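Local coordinates for hypothetical protein (Burkholderia xenovorans, PDB 2O8Q) that is of unknown function but adopts a cupin-like fold and binds a nickel ion through three histidines in the crystal, at residues T57-T62 against V99-L104; V63-F68 against S92-P97. All blocks are in the same frame, centred on the assembly; numbering follows the deposited sequence.

Contact 1: T57-T62 against V99-L104; sequences TWHTHT and VRHREL. With NI (nickel (II) ion), chain C.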
ATOM      1  N   THR A  57      25.547  10.575  -4.593  1.00 22.67           N
ATOM      2  CA  THR A  57      25.769   9.827  -3.374  1.00 20.99           C
ATOM      3  C   THR A  57      24.835   8.615  -3.334  1.00 17.80           C
ATOM      4  O   THR A  57      23.629   8.807  -3.458  1.00 21.19           O
ATOM      5  CB  THR A  57      25.451  10.751  -2.197  1.00 22.77           C
ATOM      6  OG1 THR A  57      26.256  11.937  -2.349  1.00 32.91           O
ATOM      7  CG2 THR A  57      25.799  10.092  -0.922  1.00 24.13           C
ATOM      8  N   TRP A  58      25.404   7.406  -3.237  1.00 20.48           N
ATOM      9  CA  TRP A  58      24.602   6.193  -3.063  1.00 19.54           C
ATOM     10  C   TRP A  58      23.756   6.326  -1.818  1.00 20.34           C
ATOM     11  O   TRP A  58      24.234   6.709  -0.750  1.00 20.18           O
ATOM     12  CB  TRP A  58      25.484   4.971  -2.963  1.00 21.14           C
ATOM     13  CG  TRP A  58      26.117   4.563  -4.252  1.00 20.26           C
ATOM     14  CD1 TRP A  58      27.429   4.785  -4.628  1.00 21.12           C
ATOM     15  CD2 TRP A  58      25.536   3.794  -5.325  1.00 21.79           C
ATOM     16  NE1 TRP A  58      27.677   4.248  -5.867  1.00 22.43           N
ATOM     17  CE2 TRP A  58      26.558   3.594  -6.297  1.00 18.67           C
ATOM     18  CE3 TRP A  58      24.278   3.219  -5.548  1.00 21.58           C
ATOM     19  CZ2 TRP A  58      26.330   2.900  -7.471  1.00 20.71           C
ATOM     20  CZ3 TRP A  58      24.072   2.507  -6.689  1.00 21.50           C
ATOM     21  CH2 TRP A  58      25.075   2.378  -7.653  1.00 23.31           C
ATOM     22  N   HIS A  59      22.469   6.010  -1.933  1.00 18.52           N
ATOM     23  CA  HIS A  59      21.561   6.158  -0.813  1.00 19.39           C
ATOM     24  C   HIS A  59      20.370   5.218  -1.006  1.00 19.12           C
ATOM     25  O   HIS A  59      20.215   4.586  -2.051  1.00 18.38           O
ATOM     26  CB  HIS A  59      21.069   7.621  -0.675  1.00 19.23           C
ATOM     27  CG  HIS A  59      20.253   8.097  -1.833  1.00 19.26           C
ATOM     28  ND1 HIS A  59      20.833   8.626  -2.969  1.00 18.30           N
ATOM     29  CD2 HIS A  59      18.918   8.122  -2.044  1.00 18.33           C
ATOM     30  CE1 HIS A  59      19.878   8.972  -3.817  1.00 19.81           C
ATOM     31  NE2 HIS A  59      18.705   8.679  -3.285  1.00 18.41           N
ATOM     32  N   THR A  60      19.537   5.154   0.029  1.00 18.57           N
ATOM     33  CA  THR A  60      18.300   4.410   0.039  1.00 18.77           C
ATOM     34  C   THR A  60      17.204   5.264   0.680  1.00 18.97           C
ATOM     35  O   THR A  60      17.473   6.182   1.448  1.00 20.14           O
ATOM     36  CB  THR A  60      18.416   3.105   0.858  1.00 19.94           C
ATOM     37  OG1 THR A  60      18.640   3.433   2.250  1.00 24.00           O
ATOM     38  CG2 THR A  60      19.576   2.247   0.374  1.00 20.46           C
ATOM     39  N   HIS A  61      15.981   4.906   0.371  1.00 18.87           N
ATOM     40  CA  HIS A  61      14.804   5.519   0.990  1.00 19.02           C
ATOM     41  C   HIS A  61      13.969   4.470   1.693  1.00 20.43           C
ATOM     42  O   HIS A  61      13.818   3.367   1.175  1.00 19.64           O
ATOM     43  CB  HIS A  61      13.939   6.235  -0.039  1.00 18.91           C
ATOM     44  CG  HIS A  61      14.705   7.178  -0.907  1.00 18.14           C
ATOM     45  ND1 HIS A  61      15.269   8.343  -0.435  1.00 20.38           N
ATOM     46  CD2 HIS A  61      14.989   7.111  -2.224  1.00 21.41           C
ATOM     47  CE1 HIS A  61      15.910   8.944  -1.434  1.00 18.22           C
ATOM     48  NE2 HIS A  61      15.765   8.211  -2.531  1.00 17.92           N
ATOM     49  N   THR A  62      13.365   4.848   2.820  1.00 21.02           N
ATOM     50  CA  THR A  62      12.505   3.903   3.574  1.00 20.51           C
ATOM     51  C   THR A  62      11.081   3.913   3.015  1.00 22.60           C
ATOM     52  O   THR A  62      10.141   4.388   3.641  1.00 26.90           O
ATOM     53  CB  THR A  62      12.538   4.163   5.127  1.00 27.10           C
ATOM     54  OG1 THR A  62      11.896   5.426   5.442  1.00 30.09           O
ATOM     55  CG2 THR A  62      13.880   4.138   5.632  1.00 24.08           C
ATOM     56  N   VAL A  99      16.001   0.210  -2.390  1.00 18.14           N
ATOM     57  CA  VAL A  99      17.040  -0.094  -3.360  1.00 18.89           C
ATOM     58  C   VAL A  99      18.182   0.921  -3.245  1.00 18.73           C
ATOM     59  O   VAL A  99      17.907   2.123  -3.072  1.00 18.65           O
ATOM     60  CB  VAL A  99      16.494  -0.162  -4.822  1.00 18.95           C
ATOM     61  CG1 VAL A  99      16.057   1.147  -5.345  1.00 19.60           C
ATOM     62  CG2 VAL A  99      17.551  -0.752  -5.783  1.00 21.92           C
ATOM     63  N   ARG A 100      19.432   0.443  -3.306  1.00 19.39           N
ATOM     64  CA  ARG A 100      20.579   1.345  -3.293  1.00 18.29           C
ATOM     65  C   ARG A 100      20.705   1.979  -4.651  1.00 19.09           C
ATOM     66  O   ARG A 100      20.711   1.293  -5.671  1.00 20.07           O
ATOM     67  CB  ARG A 100      21.863   0.629  -2.891  1.00 20.38           C
ATOM     68  CG  ARG A 100      21.870   0.116  -1.483  1.00 23.26           C
ATOM     69  CD  ARG A 100      23.228  -0.547  -1.204  1.00 29.11           C
ATOM     70  NE  ARG A 100      23.264  -1.201   0.085  1.00 34.46           N
ATOM     71  CZ  ARG A 100      22.787  -2.425   0.330  1.00 52.39           C
ATOM     72  NH1 ARG A 100      22.207  -3.153  -0.630  1.00 53.24           N
ATOM     73  NH2 ARG A 100      22.876  -2.926   1.558  1.00 56.12           N
ATOM     74  N   HIS A 101      20.743   3.303  -4.673  1.00 18.55           N
ATOM     75  CA  HIS A 101      20.752   4.031  -5.942  1.00 19.86           C
ATOM     76  C   HIS A 101      21.351   5.415  -5.784  1.00 21.30           C
ATOM     77  O   HIS A 101      21.612   5.895  -4.689  1.00 18.84           O
ATOM     78  CB  HIS A 101      19.350   4.141  -6.526  1.00 20.19           C
ATOM     79  CG  HIS A 101      18.454   4.995  -5.698  1.00 17.79           C
ATOM     80  ND1 HIS A 101      17.982   4.601  -4.461  1.00 18.22           N
ATOM     81  CD2 HIS A 101      18.006   6.266  -5.882  1.00 18.98           C
ATOM     82  CE1 HIS A 101      17.291   5.601  -3.932  1.00 17.99           C
ATOM     83  NE2 HIS A 101      17.273   6.611  -4.780  1.00 19.66           N
ATOM     84  N   ARG A 102      21.578   6.079  -6.912  1.00 20.68           N
ATOM     85  CA  ARG A 102      22.039   7.453  -6.863  1.00 20.30           C
ATOM     86  C   ARG A 102      21.626   8.117  -8.175  1.00 18.36           C
ATOM     87  O   ARG A 102      21.277   7.416  -9.132  1.00 21.22           O
ATOM     88  CB  ARG A 102      23.555   7.523  -6.607  1.00 20.93           C
ATOM     89  CG  ARG A 102      24.420   6.879  -7.668  1.00 16.51           C
ATOM     90  CD  ARG A 102      25.899   7.053  -7.391  1.00 20.44           C
ATOM     91  NE  ARG A 102      26.755   6.359  -8.345  1.00 22.99           N
ATOM     92  CZ  ARG A 102      28.077   6.518  -8.387  1.00 28.18           C
ATOM     93  NH1 ARG A 102      28.656   7.355  -7.526  1.00 28.00           N
ATOM     94  NH2 ARG A 102      28.818   5.847  -9.271  1.00 29.49           N
ATOM     95  N   GLU A 103      21.632   9.451  -8.169  1.00 19.68           N
ATOM     96  CA  GLU A 103      21.357  10.236  -9.381  1.00 21.37           C
ATOM     97  C   GLU A 103      22.666  10.776  -9.892  1.00 21.48           C
ATOM     98  O   GLU A 103      23.391  11.423  -9.147  1.00 22.96           O
ATOM     99  CB  GLU A 103      20.433  11.417  -9.114  1.00 24.56           C
ATOM    100  CG  GLU A 103      19.995  12.103 -10.400  1.00 27.91           C
ATOM    101  CD  GLU A 103      20.334  13.589 -10.411  1.00 39.19           C
ATOM    102  OE1 GLU A 103      20.289  14.249  -9.336  1.00 38.00           O
ATOM    103  OE2 GLU A 103      20.664  14.086 -11.506  1.00 40.26           O
ATOM    104  N   LEU A 104      22.981  10.461 -11.152  1.00 19.82           N
ATOM    105  CA  LEU A 104      24.268  10.843 -11.723  1.00 17.95           C
ATOM    106  C   LEU A 104      24.305  12.240 -12.311  1.00 17.46           C
ATOM    107  O   LEU A 104      25.297  12.951 -12.180  1.00 20.36           O
ATOM    108  CB  LEU A 104      24.678   9.841 -12.775  1.00 20.09           C
ATOM    109  CG  LEU A 104      24.895   8.400 -12.309  1.00 20.99           C
ATOM    110  CD1 LEU A 104      25.400   7.500 -13.471  1.00 17.66           C
ATOM    111  CD2 LEU A 104      25.923   8.351 -11.171  1.00 26.67           C
TER
HETATM  112 NI    NI C 300      16.852   8.647  -4.253  1.00 18.21          NI
HETATM  113  O   HOH W   1      22.161  10.867  -5.576  1.00 25.43           O
HETATM  114  O   HOH W   2      15.733   3.366  -1.992  1.00 18.80           O
HETATM  115  O   HOH W   3      14.988   8.589  -5.274  1.00 17.80           O
HETATM  116  O   HOH W   4      16.635  10.755  -3.887  1.00 22.96           O
HETATM  117  O   HOH W   5      17.740   9.295  -6.101  1.00 19.70           O

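Contact 2: V63-F68 against S92-P97; sequences VGFQLF and SAFQPP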
ATOM      1  N   VAL A  63      10.925   3.447   1.804  1.00 22.13           N
ATOM      2  CA  VAL A  63       9.682   3.495   1.105  1.00 21.81           C
ATOM      3  C   VAL A  63       9.190   2.099   0.837  1.00 24.22           C
ATOM      4  O   VAL A  63      10.029   1.135   0.720  1.00 24.95           O
ATOM      5  CB  VAL A  63       9.825   4.226  -0.277  1.00 22.04           C
ATOM      6  CG1 VAL A  63      10.099   5.648  -0.037  1.00 24.33           C
ATOM      7  CG2 VAL A  63      10.844   3.562  -1.218  1.00 22.12           C
ATOM      8  N   GLY A  64       7.862   1.954   0.750  1.00 19.15           N
ATOM      9  CA  GLY A  64       7.296   0.773   0.180  1.00 20.91           C
ATOM     10  C   GLY A  64       7.440   1.215  -1.297  1.00 28.04           C
ATOM     11  O   GLY A  64       8.549   1.212  -1.890  1.00 31.90           O
ATOM     12  N   PHE A  65       6.401   1.795  -1.822  1.00 19.35           N
ATOM     13  CA  PHE A  65       6.210   1.995  -3.223  1.00 17.65           C
ATOM     14  C   PHE A  65       6.951   3.256  -3.651  1.00 18.21           C
ATOM     15  O   PHE A  65       6.866   4.286  -2.965  1.00 19.25           O
ATOM     16  CB  PHE A  65       4.718   2.158  -3.532  1.00 18.70           C
ATOM     17  CG  PHE A  65       4.437   2.346  -4.976  1.00 18.25           C
ATOM     18  CD1 PHE A  65       4.638   1.289  -5.865  1.00 20.01           C
ATOM     19  CD2 PHE A  65       4.057   3.577  -5.464  1.00 18.68           C
ATOM     20  CE1 PHE A  65       4.440   1.457  -7.215  1.00 21.72           C
ATOM     21  CE2 PHE A  65       3.848   3.731  -6.843  1.00 19.37           C
ATOM     22  CZ  PHE A  65       4.012   2.686  -7.683  1.00 18.53           C
ATOM     23  N   GLN A  66       7.664   3.170  -4.768  1.00 18.47           N
ATOM     24  CA  GLN A  66       8.271   4.352  -5.303  1.00 17.59           C
ATOM     25  C   GLN A  66       8.395   4.301  -6.843  1.00 17.62           C
ATOM     26  O   GLN A  66       9.005   3.404  -7.386  1.00 19.15           O
ATOM     27  CB  GLN A  66       9.674   4.542  -4.690  1.00 18.15           C
ATOM     28  CG  GLN A  66      10.320   5.847  -5.120  1.00 18.08           C
ATOM     29  CD  GLN A  66      11.572   6.142  -4.290  1.00 19.47           C
ATOM     30  OE1 GLN A  66      12.419   5.252  -4.120  1.00 19.53           O
ATOM     31  NE2 GLN A  66      11.681   7.403  -3.784  1.00 20.29           N
ATOM     32  N   LEU A  67       7.798   5.298  -7.509  1.00 17.85           N
ATOM     33  CA  LEU A  67       7.827   5.364  -8.973  1.00 17.40           C
ATOM     34  C   LEU A  67       8.127   6.754  -9.457  1.00 18.47           C
ATOM     35  O   LEU A  67       7.569   7.716  -8.922  1.00 18.69           O
ATOM     36  CB  LEU A  67       6.436   4.991  -9.539  1.00 18.25           C
ATOM     37  CG  LEU A  67       6.243   4.938 -11.061  1.00 19.40           C
ATOM     38  CD1 LEU A  67       7.130   3.909 -11.783  1.00 19.80           C
ATOM     39  CD2 LEU A  67       4.756   4.661 -11.398  1.00 20.04           C
ATOM     40  N   PHE A  68       8.994   6.882 -10.471  1.00 18.21           N
ATOM     41  CA  PHE A  68       9.254   8.152 -11.143  1.00 18.78           C
ATOM     42  C   PHE A  68       8.776   8.047 -12.584  1.00 19.42           C
ATOM     43  O   PHE A  68       8.976   7.002 -13.248  1.00 19.53           O
ATOM     44  CB  PHE A  68      10.757   8.438 -11.187  1.00 17.44           C
ATOM     45  CG  PHE A  68      11.313   8.699  -9.821  1.00 19.93           C
ATOM     46  CD1 PHE A  68      11.208   9.956  -9.231  1.00 22.74           C
ATOM     47  CD2 PHE A  68      11.781   7.665  -9.052  1.00 23.07           C
ATOM     48  CE1 PHE A  68      11.649  10.168  -7.943  1.00 25.19           C
ATOM     49  CE2 PHE A  68      12.211   7.902  -7.773  1.00 23.77           C
ATOM     50  CZ  PHE A  68      12.135   9.126  -7.215  1.00 24.70           C
ATOM     51  N   SER A  92      10.090   5.820 -17.245  1.00 19.07           N
ATOM     52  CA  SER A  92       9.677   5.578 -15.874  1.00 18.31           C
ATOM     53  C   SER A  92      10.649   4.659 -15.198  1.00 18.81           C
ATOM     54  O   SER A  92      11.288   3.812 -15.853  1.00 18.79           O
ATOM     55  CB  SER A  92       8.289   4.966 -15.858  1.00 20.14           C
ATOM     56  OG  SER A  92       8.198   3.755 -16.589  1.00 19.34           O
ATOM     57  N   ALA A  93      10.796   4.847 -13.884  1.00 17.92           N
ATOM     58  CA  ALA A  93      11.645   4.000 -13.097  1.00 16.33           C
ATOM     59  C   ALA A  93      10.910   3.626 -11.826  1.00 18.91           C
ATOM     60  O   ALA A  93      10.591   4.487 -10.996  1.00 19.08           O
ATOM     61  CB  ALA A  93      12.970   4.687 -12.720  1.00 19.30           C
ATOM     62  N   PHE A  94      10.663   2.332 -11.667  1.00 17.36           N
ATOM     63  CA  PHE A  94      10.118   1.771 -10.434  1.00 17.90           C
ATOM     64  C   PHE A  94      11.328   1.365  -9.569  1.00 17.22           C
ATOM     65  O   PHE A  94      12.177   0.577 -10.013  1.00 18.09           O
ATOM     66  CB  PHE A  94       9.230   0.559 -10.716  1.00 19.77           C
ATOM     67  CG  PHE A  94       8.925  -0.262  -9.485  1.00 18.34           C
ATOM     68  CD1 PHE A  94       8.031   0.186  -8.517  1.00 18.76           C
ATOM     69  CD2 PHE A  94       9.632  -1.403  -9.233  1.00 19.43           C
ATOM     70  CE1 PHE A  94       7.828  -0.556  -7.367  1.00 19.46           C
ATOM     71  CE2 PHE A  94       9.403  -2.104  -8.068  1.00 20.37           C
ATOM     72  CZ  PHE A  94       8.516  -1.670  -7.180  1.00 21.19           C
ATOM     73  N   GLN A  95      11.382   1.926  -8.342  1.00 17.56           N
ATOM     74  CA  GLN A  95      12.484   1.704  -7.434  1.00 17.43           C
ATOM     75  C   GLN A  95      11.982   0.825  -6.291  1.00 17.24           C
ATOM     76  O   GLN A  95      11.212   1.260  -5.460  1.00 18.91           O
ATOM     77  CB  GLN A  95      13.018   2.981  -6.871  1.00 18.01           C
ATOM     78  CG  GLN A  95      13.569   3.876  -7.954  1.00 17.91           C
ATOM     79  CD  GLN A  95      14.385   5.069  -7.431  1.00 21.84           C
ATOM     80  OE1 GLN A  95      14.377   5.417  -6.193  1.00 23.57           O
ATOM     81  NE2 GLN A  95      15.116   5.708  -8.350  1.00 21.22           N
ATOM     82  N   PRO A  96      12.484  -0.398  -6.229  1.00 18.02           N
ATOM     83  CA  PRO A  96      12.073  -1.283  -5.154  1.00 18.26           C
ATOM     84  C   PRO A  96      12.341  -0.714  -3.773  1.00 18.53           C
ATOM     85  O   PRO A  96      13.255   0.098  -3.580  1.00 18.07           O
ATOM     86  CB  PRO A  96      12.974  -2.562  -5.360  1.00 20.24           C
ATOM     87  CG  PRO A  96      13.308  -2.539  -6.802  1.00 21.34           C
ATOM     88  CD  PRO A  96      13.381  -1.096  -7.203  1.00 18.58           C
ATOM     89  N   PRO A  97      11.592  -1.185  -2.789  1.00 18.45           N
ATOM     90  CA  PRO A  97      11.798  -0.714  -1.423  1.00 18.95           C
ATOM     91  C   PRO A  97      13.260  -0.746  -0.972  1.00 18.16           C
ATOM     92  O   PRO A  97      13.906  -1.788  -0.974  1.00 19.83           O
ATOM     93  CB  PRO A  97      10.934  -1.712  -0.594  1.00 17.91           C
ATOM     94  CG  PRO A  97       9.817  -2.038  -1.512  1.00 19.60           C
ATOM     95  CD  PRO A  97      10.495  -2.185  -2.870  1.00 19.13           C
TER
HETATM   96  O   HOH W   6       8.784   0.399  -4.441  1.00 19.97           O
HETATM   97  O   HOH W   7      13.308   2.839  -3.129  1.00 19.11           O

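Contact 1: T57-T62 against V99-L104
Three imidazoles converge on one nickel ion, H59 and H61 from one strand and H101 from the other, each donating NE2 at 2.1 Å. Three waters, also at 2.1 Å, complete a six-coordinate metal, consistent with the metal site of cupins, whose ligands are commonly histidines. The H59 and H101 rings cross obliquely, planes 62° apart, and CG of both is wedged between the backbone N and the carbonyl carbon; H61 instead has CG anti to its carbonyl carbon. A second-shell acceptor fixes the rotation of two rings: H59 ND1 gives a nearly straight bond in its ring plane to T57 O (2.8 Å), and H101 ND1 donates to V99 O, from above that carbonyl's plane. ND1 thus carries the proton in both, leaving NE2 for the metal. Beneath the site H59 and H101 form a single antiparallel bridge, with H59 N to H101 O at 2.9 Å and H101 N to H59 O at 3.0 Å.

Away from the nickel, the extended R102 chain crosses one face of the W58 indole; its CD lies 3.6 Å from the five-membered-ring centroid in a CH-pi contact, and the guanidinium is tilted only 17° from the ring. R102 NH2 salt-bridges E78 on strand 74-79, next to strand 101-106, while strand 123-125 pairs with 59-61 and supplies T123 to H61 ND1.

Contact 2: V63-F68 against S92-P97
Q66 leaves its strand with CG anti to the backbone N (chi1 -175°) and an extended chain, whereas Q95 has CG anti to its carbonyl carbon (chi1 -62°) and is likewise extended; the two side chains therefore lie alongside each other with their ends on the same side, their amide planes nearly perpendicular. Q66 OE1 accepts a hydrogen bond from a water that also donates to P96 O, and its NE2 bonds to E114 on strand 111-116. F68, with CG beside its backbone N, sets the CE2 edge of its ring against the Q95 amide, CE2 lying 3.6 Å from CD of Q95.

The backbones pair as neighbouring antiparallel strands of the cupin beta-barrel, L67 with F94 as a non-hydrogen-bonded pair and F68 with A93 as a hydrogen-bonded one. F68 N reaches A93 O at 2.9 Å from above the carbonyl plane, while A93 N returns to F68 O in plane, also at 2.9 Å. Past F94 the ladder gains one more nearly straight bond, from Q95 N to Q66 O (3.0 Å), and then opens: a water donates to both G64 O and Q95 O, joining the two chains where direct pairing has ended. There G64 and F65 form a classic beta bulge opposite S117, and P97 CB packs 3.3 Å from V63 O.

On the face carrying L67 and F94, the side chains of F65, L67 and F94 all have CG anti to the backbone N. F65 CE1 comes to the edge of the F94 ring, 3.9 Å from its CE1, and L67 CD1 lies 4.1 Å from F94 CB. A neighbouring subunit covers this side, stacking its F41 on the F65 ring and bringing its A43 against L67.

Overall arrangement
Contact 2 is nested along the chain inside the loop closed by contact 1: segment 57-62 runs directly into 63-68, and 92-97 is followed after one residue by 99-104. Their centres lie about 11 Å apart. Contact 2 belongs to the six-stranded sheet, between strands 66-72 and 92-94, whereas contact 1 joins strands 59-61 and 101-106, assigned to two smaller sheets. They touch at the nickel site, where the Q95 side chain packs on H101 and that of Q66 on H61. The Q66 and Q95 side chains of contact 2 thus lie beside the metal-binding histidines, while the side carrying F65, L67 and F94 meets a neighbouring subunit.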